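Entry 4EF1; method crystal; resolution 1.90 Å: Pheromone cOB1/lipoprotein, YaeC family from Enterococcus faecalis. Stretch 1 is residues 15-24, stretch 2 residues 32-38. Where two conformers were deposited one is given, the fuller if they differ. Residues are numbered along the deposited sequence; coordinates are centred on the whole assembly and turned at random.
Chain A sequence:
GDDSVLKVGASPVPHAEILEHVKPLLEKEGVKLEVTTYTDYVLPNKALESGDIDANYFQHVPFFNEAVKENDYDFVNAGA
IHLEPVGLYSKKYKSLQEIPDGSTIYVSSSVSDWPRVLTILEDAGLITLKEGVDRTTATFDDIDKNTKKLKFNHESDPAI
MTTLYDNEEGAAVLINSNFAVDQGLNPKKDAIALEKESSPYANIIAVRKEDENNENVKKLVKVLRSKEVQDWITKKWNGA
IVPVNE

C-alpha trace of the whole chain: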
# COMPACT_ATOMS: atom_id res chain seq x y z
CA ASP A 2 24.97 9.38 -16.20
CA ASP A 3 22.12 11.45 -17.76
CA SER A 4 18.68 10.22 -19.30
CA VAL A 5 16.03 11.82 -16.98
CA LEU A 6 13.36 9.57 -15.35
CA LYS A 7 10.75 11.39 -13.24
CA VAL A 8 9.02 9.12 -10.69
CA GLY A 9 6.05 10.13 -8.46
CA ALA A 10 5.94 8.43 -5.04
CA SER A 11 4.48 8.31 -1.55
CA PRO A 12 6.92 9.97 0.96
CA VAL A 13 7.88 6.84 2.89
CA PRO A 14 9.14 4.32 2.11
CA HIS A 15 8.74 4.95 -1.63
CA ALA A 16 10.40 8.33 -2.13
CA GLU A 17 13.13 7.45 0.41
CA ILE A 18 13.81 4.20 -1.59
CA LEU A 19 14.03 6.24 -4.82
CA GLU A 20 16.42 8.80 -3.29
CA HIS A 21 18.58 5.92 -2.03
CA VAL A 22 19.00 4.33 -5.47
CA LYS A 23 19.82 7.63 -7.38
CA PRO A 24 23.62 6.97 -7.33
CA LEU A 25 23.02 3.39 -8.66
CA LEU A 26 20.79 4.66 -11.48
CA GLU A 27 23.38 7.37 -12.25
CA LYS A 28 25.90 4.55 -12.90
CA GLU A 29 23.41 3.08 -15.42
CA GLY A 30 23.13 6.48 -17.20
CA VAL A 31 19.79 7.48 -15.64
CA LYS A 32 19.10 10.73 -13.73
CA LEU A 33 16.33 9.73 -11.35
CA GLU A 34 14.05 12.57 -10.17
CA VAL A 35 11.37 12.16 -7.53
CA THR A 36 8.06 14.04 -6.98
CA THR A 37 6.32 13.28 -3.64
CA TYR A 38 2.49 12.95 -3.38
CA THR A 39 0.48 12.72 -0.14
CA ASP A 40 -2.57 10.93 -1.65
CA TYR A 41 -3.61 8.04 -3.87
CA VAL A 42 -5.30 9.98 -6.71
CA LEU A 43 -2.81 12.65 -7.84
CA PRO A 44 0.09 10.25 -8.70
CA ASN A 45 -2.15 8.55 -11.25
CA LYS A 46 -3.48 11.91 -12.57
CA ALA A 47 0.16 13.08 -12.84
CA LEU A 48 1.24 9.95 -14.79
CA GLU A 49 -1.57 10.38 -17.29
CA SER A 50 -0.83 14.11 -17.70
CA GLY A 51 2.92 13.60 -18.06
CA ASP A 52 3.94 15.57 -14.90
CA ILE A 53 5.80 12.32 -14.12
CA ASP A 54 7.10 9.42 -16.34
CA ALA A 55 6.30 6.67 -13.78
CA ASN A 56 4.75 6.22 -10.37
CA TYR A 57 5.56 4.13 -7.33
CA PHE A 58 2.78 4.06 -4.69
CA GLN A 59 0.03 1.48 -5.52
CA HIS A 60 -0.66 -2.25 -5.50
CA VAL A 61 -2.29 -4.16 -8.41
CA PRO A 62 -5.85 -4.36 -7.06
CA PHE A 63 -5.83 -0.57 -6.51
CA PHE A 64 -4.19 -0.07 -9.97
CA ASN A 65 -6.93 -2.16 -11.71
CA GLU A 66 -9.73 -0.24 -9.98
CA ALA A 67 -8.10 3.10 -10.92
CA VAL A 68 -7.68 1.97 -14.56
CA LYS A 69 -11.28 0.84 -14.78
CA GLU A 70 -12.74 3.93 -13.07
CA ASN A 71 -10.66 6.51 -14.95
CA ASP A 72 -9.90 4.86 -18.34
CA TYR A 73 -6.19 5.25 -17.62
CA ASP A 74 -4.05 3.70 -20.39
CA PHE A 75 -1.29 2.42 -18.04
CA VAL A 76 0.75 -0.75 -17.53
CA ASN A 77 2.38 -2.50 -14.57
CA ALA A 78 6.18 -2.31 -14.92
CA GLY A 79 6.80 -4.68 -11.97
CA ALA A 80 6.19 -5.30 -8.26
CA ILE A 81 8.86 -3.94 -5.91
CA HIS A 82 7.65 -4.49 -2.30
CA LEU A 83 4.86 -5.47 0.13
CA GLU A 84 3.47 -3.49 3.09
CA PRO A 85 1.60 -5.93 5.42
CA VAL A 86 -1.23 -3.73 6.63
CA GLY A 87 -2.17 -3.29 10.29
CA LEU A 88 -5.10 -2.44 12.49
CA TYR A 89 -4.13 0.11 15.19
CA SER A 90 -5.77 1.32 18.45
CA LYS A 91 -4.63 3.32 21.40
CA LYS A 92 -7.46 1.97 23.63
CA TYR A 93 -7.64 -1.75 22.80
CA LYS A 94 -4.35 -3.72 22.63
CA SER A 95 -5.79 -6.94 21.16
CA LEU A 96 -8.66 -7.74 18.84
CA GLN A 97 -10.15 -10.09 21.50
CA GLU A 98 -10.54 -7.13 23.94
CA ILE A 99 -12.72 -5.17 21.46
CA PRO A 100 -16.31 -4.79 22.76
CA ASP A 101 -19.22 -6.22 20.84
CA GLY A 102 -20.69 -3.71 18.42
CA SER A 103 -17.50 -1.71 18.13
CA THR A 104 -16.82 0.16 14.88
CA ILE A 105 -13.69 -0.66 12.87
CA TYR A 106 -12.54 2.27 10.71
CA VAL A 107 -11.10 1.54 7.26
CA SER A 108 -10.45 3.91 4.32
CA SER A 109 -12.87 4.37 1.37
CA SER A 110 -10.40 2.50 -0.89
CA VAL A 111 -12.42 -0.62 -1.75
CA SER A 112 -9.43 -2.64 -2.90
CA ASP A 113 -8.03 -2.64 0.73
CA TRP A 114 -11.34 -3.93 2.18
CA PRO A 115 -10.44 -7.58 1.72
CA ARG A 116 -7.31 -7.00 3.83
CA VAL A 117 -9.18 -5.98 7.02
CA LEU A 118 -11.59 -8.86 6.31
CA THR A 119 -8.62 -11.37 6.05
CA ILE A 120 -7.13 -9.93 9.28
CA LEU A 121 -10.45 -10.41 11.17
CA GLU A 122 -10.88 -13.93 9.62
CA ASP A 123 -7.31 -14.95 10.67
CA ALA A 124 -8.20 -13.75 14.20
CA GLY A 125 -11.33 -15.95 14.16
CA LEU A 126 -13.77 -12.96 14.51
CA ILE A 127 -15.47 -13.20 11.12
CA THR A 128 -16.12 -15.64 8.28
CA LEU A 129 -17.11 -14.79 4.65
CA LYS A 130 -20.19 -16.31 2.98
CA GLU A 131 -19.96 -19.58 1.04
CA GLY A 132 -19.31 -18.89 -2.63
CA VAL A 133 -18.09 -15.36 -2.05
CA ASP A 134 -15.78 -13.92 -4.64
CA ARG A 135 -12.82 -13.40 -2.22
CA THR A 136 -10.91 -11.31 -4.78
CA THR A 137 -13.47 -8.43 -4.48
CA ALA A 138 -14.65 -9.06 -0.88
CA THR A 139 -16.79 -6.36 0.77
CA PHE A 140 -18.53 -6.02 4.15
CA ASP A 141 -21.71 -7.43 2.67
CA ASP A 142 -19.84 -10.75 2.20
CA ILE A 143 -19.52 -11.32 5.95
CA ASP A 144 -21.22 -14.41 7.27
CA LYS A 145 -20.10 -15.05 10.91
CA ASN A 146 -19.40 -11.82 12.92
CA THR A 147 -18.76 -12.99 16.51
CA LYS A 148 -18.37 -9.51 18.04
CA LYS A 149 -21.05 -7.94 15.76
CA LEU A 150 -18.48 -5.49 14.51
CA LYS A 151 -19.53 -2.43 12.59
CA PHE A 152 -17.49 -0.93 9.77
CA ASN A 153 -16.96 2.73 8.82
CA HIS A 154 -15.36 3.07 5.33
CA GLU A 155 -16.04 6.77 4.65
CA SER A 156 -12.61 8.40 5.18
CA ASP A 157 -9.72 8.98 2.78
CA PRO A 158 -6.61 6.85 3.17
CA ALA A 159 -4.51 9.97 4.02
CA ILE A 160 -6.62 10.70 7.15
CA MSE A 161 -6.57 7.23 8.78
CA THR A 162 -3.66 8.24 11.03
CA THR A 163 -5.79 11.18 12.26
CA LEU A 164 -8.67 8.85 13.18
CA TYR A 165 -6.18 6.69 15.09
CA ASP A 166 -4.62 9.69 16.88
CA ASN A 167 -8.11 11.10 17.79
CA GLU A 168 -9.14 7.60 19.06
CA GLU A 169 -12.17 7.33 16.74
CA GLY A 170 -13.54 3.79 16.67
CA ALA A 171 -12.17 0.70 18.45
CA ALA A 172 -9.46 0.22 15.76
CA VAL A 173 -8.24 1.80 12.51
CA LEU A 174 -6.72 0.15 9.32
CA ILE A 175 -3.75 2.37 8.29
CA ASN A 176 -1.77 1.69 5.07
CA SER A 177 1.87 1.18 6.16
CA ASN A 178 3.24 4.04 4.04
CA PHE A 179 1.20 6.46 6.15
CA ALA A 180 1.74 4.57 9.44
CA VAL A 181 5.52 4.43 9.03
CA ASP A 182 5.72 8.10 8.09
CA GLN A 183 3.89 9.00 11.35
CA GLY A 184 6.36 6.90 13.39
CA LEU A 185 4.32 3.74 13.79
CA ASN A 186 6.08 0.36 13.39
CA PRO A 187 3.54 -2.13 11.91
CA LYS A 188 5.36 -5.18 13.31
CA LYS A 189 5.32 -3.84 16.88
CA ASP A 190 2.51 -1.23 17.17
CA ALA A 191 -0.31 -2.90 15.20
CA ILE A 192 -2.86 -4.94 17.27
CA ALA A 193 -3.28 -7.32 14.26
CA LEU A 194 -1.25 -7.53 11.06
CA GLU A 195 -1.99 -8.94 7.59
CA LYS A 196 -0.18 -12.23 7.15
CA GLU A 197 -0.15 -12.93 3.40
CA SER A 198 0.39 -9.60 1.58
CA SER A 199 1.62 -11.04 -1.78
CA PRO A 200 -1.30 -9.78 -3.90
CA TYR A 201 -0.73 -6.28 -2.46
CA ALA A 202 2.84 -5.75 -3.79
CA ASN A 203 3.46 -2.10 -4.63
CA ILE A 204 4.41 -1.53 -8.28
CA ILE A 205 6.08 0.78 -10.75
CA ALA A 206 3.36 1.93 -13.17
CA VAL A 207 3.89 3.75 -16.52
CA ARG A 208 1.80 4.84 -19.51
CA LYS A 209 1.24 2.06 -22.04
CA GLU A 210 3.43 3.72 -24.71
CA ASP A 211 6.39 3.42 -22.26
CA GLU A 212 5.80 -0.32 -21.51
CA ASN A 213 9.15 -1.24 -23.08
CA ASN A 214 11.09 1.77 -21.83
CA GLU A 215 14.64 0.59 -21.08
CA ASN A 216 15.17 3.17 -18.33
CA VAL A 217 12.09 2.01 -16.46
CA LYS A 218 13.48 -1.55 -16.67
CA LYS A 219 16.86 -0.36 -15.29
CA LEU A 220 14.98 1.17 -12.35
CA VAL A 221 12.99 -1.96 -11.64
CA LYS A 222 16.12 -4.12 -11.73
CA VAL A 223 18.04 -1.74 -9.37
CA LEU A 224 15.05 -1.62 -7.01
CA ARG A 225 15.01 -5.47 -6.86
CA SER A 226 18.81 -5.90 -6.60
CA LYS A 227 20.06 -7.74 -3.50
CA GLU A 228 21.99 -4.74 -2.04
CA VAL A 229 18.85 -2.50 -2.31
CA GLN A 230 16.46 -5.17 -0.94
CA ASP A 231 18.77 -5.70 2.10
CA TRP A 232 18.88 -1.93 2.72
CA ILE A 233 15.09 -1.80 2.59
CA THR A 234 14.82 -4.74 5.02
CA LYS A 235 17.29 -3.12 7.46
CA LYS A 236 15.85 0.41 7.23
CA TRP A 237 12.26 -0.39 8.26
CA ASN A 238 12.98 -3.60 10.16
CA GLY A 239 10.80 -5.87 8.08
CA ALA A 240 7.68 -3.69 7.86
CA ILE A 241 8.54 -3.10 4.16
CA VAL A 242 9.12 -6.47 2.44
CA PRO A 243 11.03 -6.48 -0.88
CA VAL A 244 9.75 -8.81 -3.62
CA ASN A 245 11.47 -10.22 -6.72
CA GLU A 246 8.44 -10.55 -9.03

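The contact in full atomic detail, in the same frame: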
# COMPACT_ATOMS: atom_id res chain seq x y z
N HIS A 15 8.48 4.85 -0.19
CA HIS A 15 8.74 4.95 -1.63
C HIS A 15 9.74 6.00 -2.05
O HIS A 15 10.73 5.67 -2.70
CB HIS A 15 7.45 5.12 -2.41
CG HIS A 15 6.38 4.13 -2.03
ND1 HIS A 15 5.78 4.14 -0.81
CD2 HIS A 15 5.78 3.12 -2.73
CE1 HIS A 15 4.88 3.18 -0.73
NE2 HIS A 15 4.86 2.55 -1.91
N ALA A 16 9.49 7.27 -1.72
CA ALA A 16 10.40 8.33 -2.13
C ALA A 16 11.78 8.18 -1.50
O ALA A 16 12.80 8.51 -2.14
CB ALA A 16 9.83 9.73 -1.83
N GLU A 17 11.83 7.69 -0.27
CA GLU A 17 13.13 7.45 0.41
C GLU A 17 13.92 6.29 -0.29
O GLU A 17 15.15 6.35 -0.44
CB GLU A 17 12.93 7.22 1.90
CG GLU A 17 12.45 8.47 2.65
CD GLU A 17 12.54 8.35 4.16
OE1 GLU A 17 12.82 7.26 4.71
OE2 GLU A 17 12.34 9.37 4.82
N ILE A 18 13.19 5.30 -0.83
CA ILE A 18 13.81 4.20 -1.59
C ILE A 18 14.40 4.75 -2.88
O ILE A 18 15.58 4.51 -3.18
CB ILE A 18 12.78 3.07 -1.90
CG1 ILE A 18 12.50 2.29 -0.60
CG2 ILE A 18 13.29 2.10 -2.95
CD1 ILE A 18 11.38 1.24 -0.71
N LEU A 19 13.60 5.56 -3.59
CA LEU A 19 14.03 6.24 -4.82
C LEU A 19 15.27 7.13 -4.60
O LEU A 19 16.28 7.03 -5.34
CB LEU A 19 12.87 7.00 -5.45
CG LEU A 19 11.73 6.11 -5.97
CD1 LEU A 19 10.56 6.93 -6.42
CD2 LEU A 19 12.20 5.16 -7.09
N GLU A 20 15.23 7.98 -3.59
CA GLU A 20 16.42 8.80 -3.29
C GLU A 20 17.64 7.91 -3.10
O GLU A 20 18.72 8.22 -3.61
CB GLU A 20 16.22 9.68 -2.03
CG GLU A 20 15.21 10.82 -2.17
CD GLU A 20 15.56 11.89 -3.21
OE1 GLU A 20 16.75 12.15 -3.45
OE2 GLU A 20 14.60 12.45 -3.82
N HIS A 21 17.48 6.83 -2.33
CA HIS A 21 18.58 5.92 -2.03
C HIS A 21 19.23 5.31 -3.25
O HIS A 21 20.45 5.13 -3.27
CB HIS A 21 18.13 4.84 -1.02
CG HIS A 21 19.18 3.78 -0.76
ND1 HIS A 21 20.24 4.01 0.02
CD2 HIS A 21 19.31 2.48 -1.24
CE1 HIS A 21 21.03 2.91 0.04
NE2 HIS A 21 20.46 1.98 -0.71
N VAL A 22 18.45 4.97 -4.26
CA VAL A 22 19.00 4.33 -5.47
C VAL A 22 19.50 5.34 -6.55
O VAL A 22 20.06 4.91 -7.58
CB VAL A 22 17.99 3.31 -6.08
CG1 VAL A 22 17.61 2.21 -5.05
CG2 VAL A 22 16.74 3.98 -6.61
N LYS A 23 19.34 6.65 -6.35
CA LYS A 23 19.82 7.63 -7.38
C LYS A 23 21.29 7.40 -7.83
O LYS A 23 21.55 7.36 -9.01
CB LYS A 23 19.67 9.08 -6.96
CG LYS A 23 18.25 9.60 -6.94
CD LYS A 23 18.24 11.08 -6.64
CE LYS A 23 16.84 11.64 -6.59
NZ LYS A 23 16.90 13.06 -6.20
N PRO A 24 22.21 7.21 -6.88
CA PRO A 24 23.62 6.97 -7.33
C PRO A 24 23.79 5.68 -8.17
O PRO A 24 24.60 5.66 -9.09
CB PRO A 24 24.41 6.89 -6.03
CG PRO A 24 23.53 7.49 -4.98
CD PRO A 24 22.11 7.28 -5.42
N LYS A 32 19.29 9.71 -14.77
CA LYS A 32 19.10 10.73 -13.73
C LYS A 32 17.67 10.59 -13.18
O LYS A 32 16.68 11.02 -13.80
CB LYS A 32 19.34 12.13 -14.27
CG LYS A 32 19.19 13.23 -13.23
CD LYS A 32 19.47 14.62 -13.81
CE LYS A 32 19.56 15.69 -12.72
NZ LYS A 32 18.37 15.68 -11.81
N LEU A 33 17.59 9.97 -12.02
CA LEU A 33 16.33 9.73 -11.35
C LEU A 33 15.89 11.01 -10.63
O LEU A 33 16.68 11.67 -9.94
CB LEU A 33 16.50 8.55 -10.41
CG LEU A 33 15.29 8.05 -9.70
CD1 LEU A 33 14.26 7.58 -10.75
CD2 LEU A 33 15.72 6.91 -8.80
N GLU A 34 14.64 11.41 -10.84
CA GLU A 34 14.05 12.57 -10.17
C GLU A 34 12.74 12.15 -9.54
O GLU A 34 11.98 11.37 -10.11
CB GLU A 34 13.87 13.72 -11.16
CG GLU A 34 15.19 14.22 -11.73
CD GLU A 34 15.05 15.40 -12.70
OE1 GLU A 34 13.91 15.82 -13.00
OE2 GLU A 34 16.11 15.87 -13.18
N VAL A 35 12.49 12.63 -8.33
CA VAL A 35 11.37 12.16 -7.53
C VAL A 35 10.42 13.32 -7.21
O VAL A 35 10.87 14.40 -6.83
CB VAL A 35 11.88 11.56 -6.21
CG1 VAL A 35 10.71 11.06 -5.37
CG2 VAL A 35 12.85 10.44 -6.49
N THR A 36 9.12 13.07 -7.37
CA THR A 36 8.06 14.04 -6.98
C THR A 36 7.26 13.30 -5.92
O THR A 36 6.91 12.16 -6.17
CB THR A 36 7.18 14.43 -8.16
OG1 THR A 36 7.99 15.09 -9.12
CG2 THR A 36 6.05 15.40 -7.74
N THR A 37 7.04 13.91 -4.75
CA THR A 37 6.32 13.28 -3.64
C THR A 37 4.84 13.71 -3.68
O THR A 37 4.55 14.88 -3.94
CB THR A 37 7.01 13.64 -2.29
OG1 THR A 37 8.30 13.01 -2.23
CG2 THR A 37 6.17 13.21 -1.08
N TYR A 38 3.95 12.77 -3.44
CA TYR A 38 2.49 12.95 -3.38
C TYR A 38 1.97 12.38 -2.06
O TYR A 38 2.44 11.33 -1.60
CB TYR A 38 1.77 12.21 -4.53
CG TYR A 38 2.11 12.74 -5.88
CD1 TYR A 38 1.41 13.80 -6.43
CD2 TYR A 38 3.18 12.21 -6.62
CE1 TYR A 38 1.77 14.34 -7.66
CE2 TYR A 38 3.53 12.74 -7.87
CZ TYR A 38 2.81 13.80 -8.38
OH TYR A 38 3.14 14.34 -9.59
O HOH W 1 20.18 8.89 -10.72
O HOH W 2 14.56 14.29 -6.92

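A helix that packs against the strand it leads into is among the most common units of alpha/beta architecture, and residues 15-24 and 32-37 of this YaeC-family lipoprotein illustrate how such a pair is held together by shape rather than by direct polar bonds. The helix, which begins before the stretch and continues beyond it, runs nearly antiparallel to the strand: the angle between their N-to-C directions is 161°, and the axes come within 8.3 Å. The register follows from this direction, with the CA of Ala16 6.6 Å from the CA of Thr37 at one end and the CA of Lys23 5.7 Å from the CA of Leu33 at the other.

The helix meets most of its own backbone hydrogen-bonding needs. It carries the expected i to i+4 bonds, such as Glu20 N to Ala16 O at 2.9 Å, but they loosen towards Pro24. The bond from Lys23 N to Leu19 O is weak at 3.2 Å, and the proline nitrogen, which has no hydrogen to donate, makes no bond to the preceding turn, where the helix is kinked.

The alternation of an extended chain decides which strand residues take part. Leu33 and Val35 direct their CA-to-CB bonds toward the helix, whereas those of Lys32, Glu34 and Thr36 point away. On the helix, Ala16 and Leu19, one turn apart, answer them. Val35 fits between these two: its CG1 lies 3.9 Å from Ala16 CB, and its CG2 3.6 Å from Leu19 CB. Leu33, with chi1 t and chi2 p, places CD2 3.8 Å from Val22 CG2 and 4.3 Å from Leu19 CD2. Leu33 CD2 also sits 3.5 Å from Leu19 O, so the leucine packs against helix backbone as well as side chains. These are dispersion contacts, and the burial of apolar surface favours them; the two stretches together cover 360 Å². At the end of the strand, Thr37 OG1 approaches Ala16 CB at 3.6 Å, a van der Waals contact with a methyl that can offer no hydrogen bond.

Lys23 and Glu20 complete the border; in Lys23 the hydrocarbon chain packs while NZ makes polar bonds. Lys23, extended through chi2 to chi4, lays its chain along the strand, with CG 4.0 Å from Leu33 CB and CE 3.4 Å from Leu33 O. Its NZ donates to Glu20 OE1 at 2.9 Å, a salt bridge within the helix. Glu20 starts away from the strand, but its end comes back, bringing OE2 3.7 Å from Val35 CB.

No hydrogen bond joins the stretches directly; water does so twice. Water 1 donates to Lys23 O at 2.7 Å and accepts from Leu33 N at 3.1 Å, while water 2 accepts from both Lys23 NZ at 2.7 Å and Val35 N at 3.0 Å. The two strand amides thus find partners while the side chains of their residues face the helix. On the strand itself, Lys32 NZ and Glu34 OE2 form a 2.6 Å salt bridge, clear of the helix.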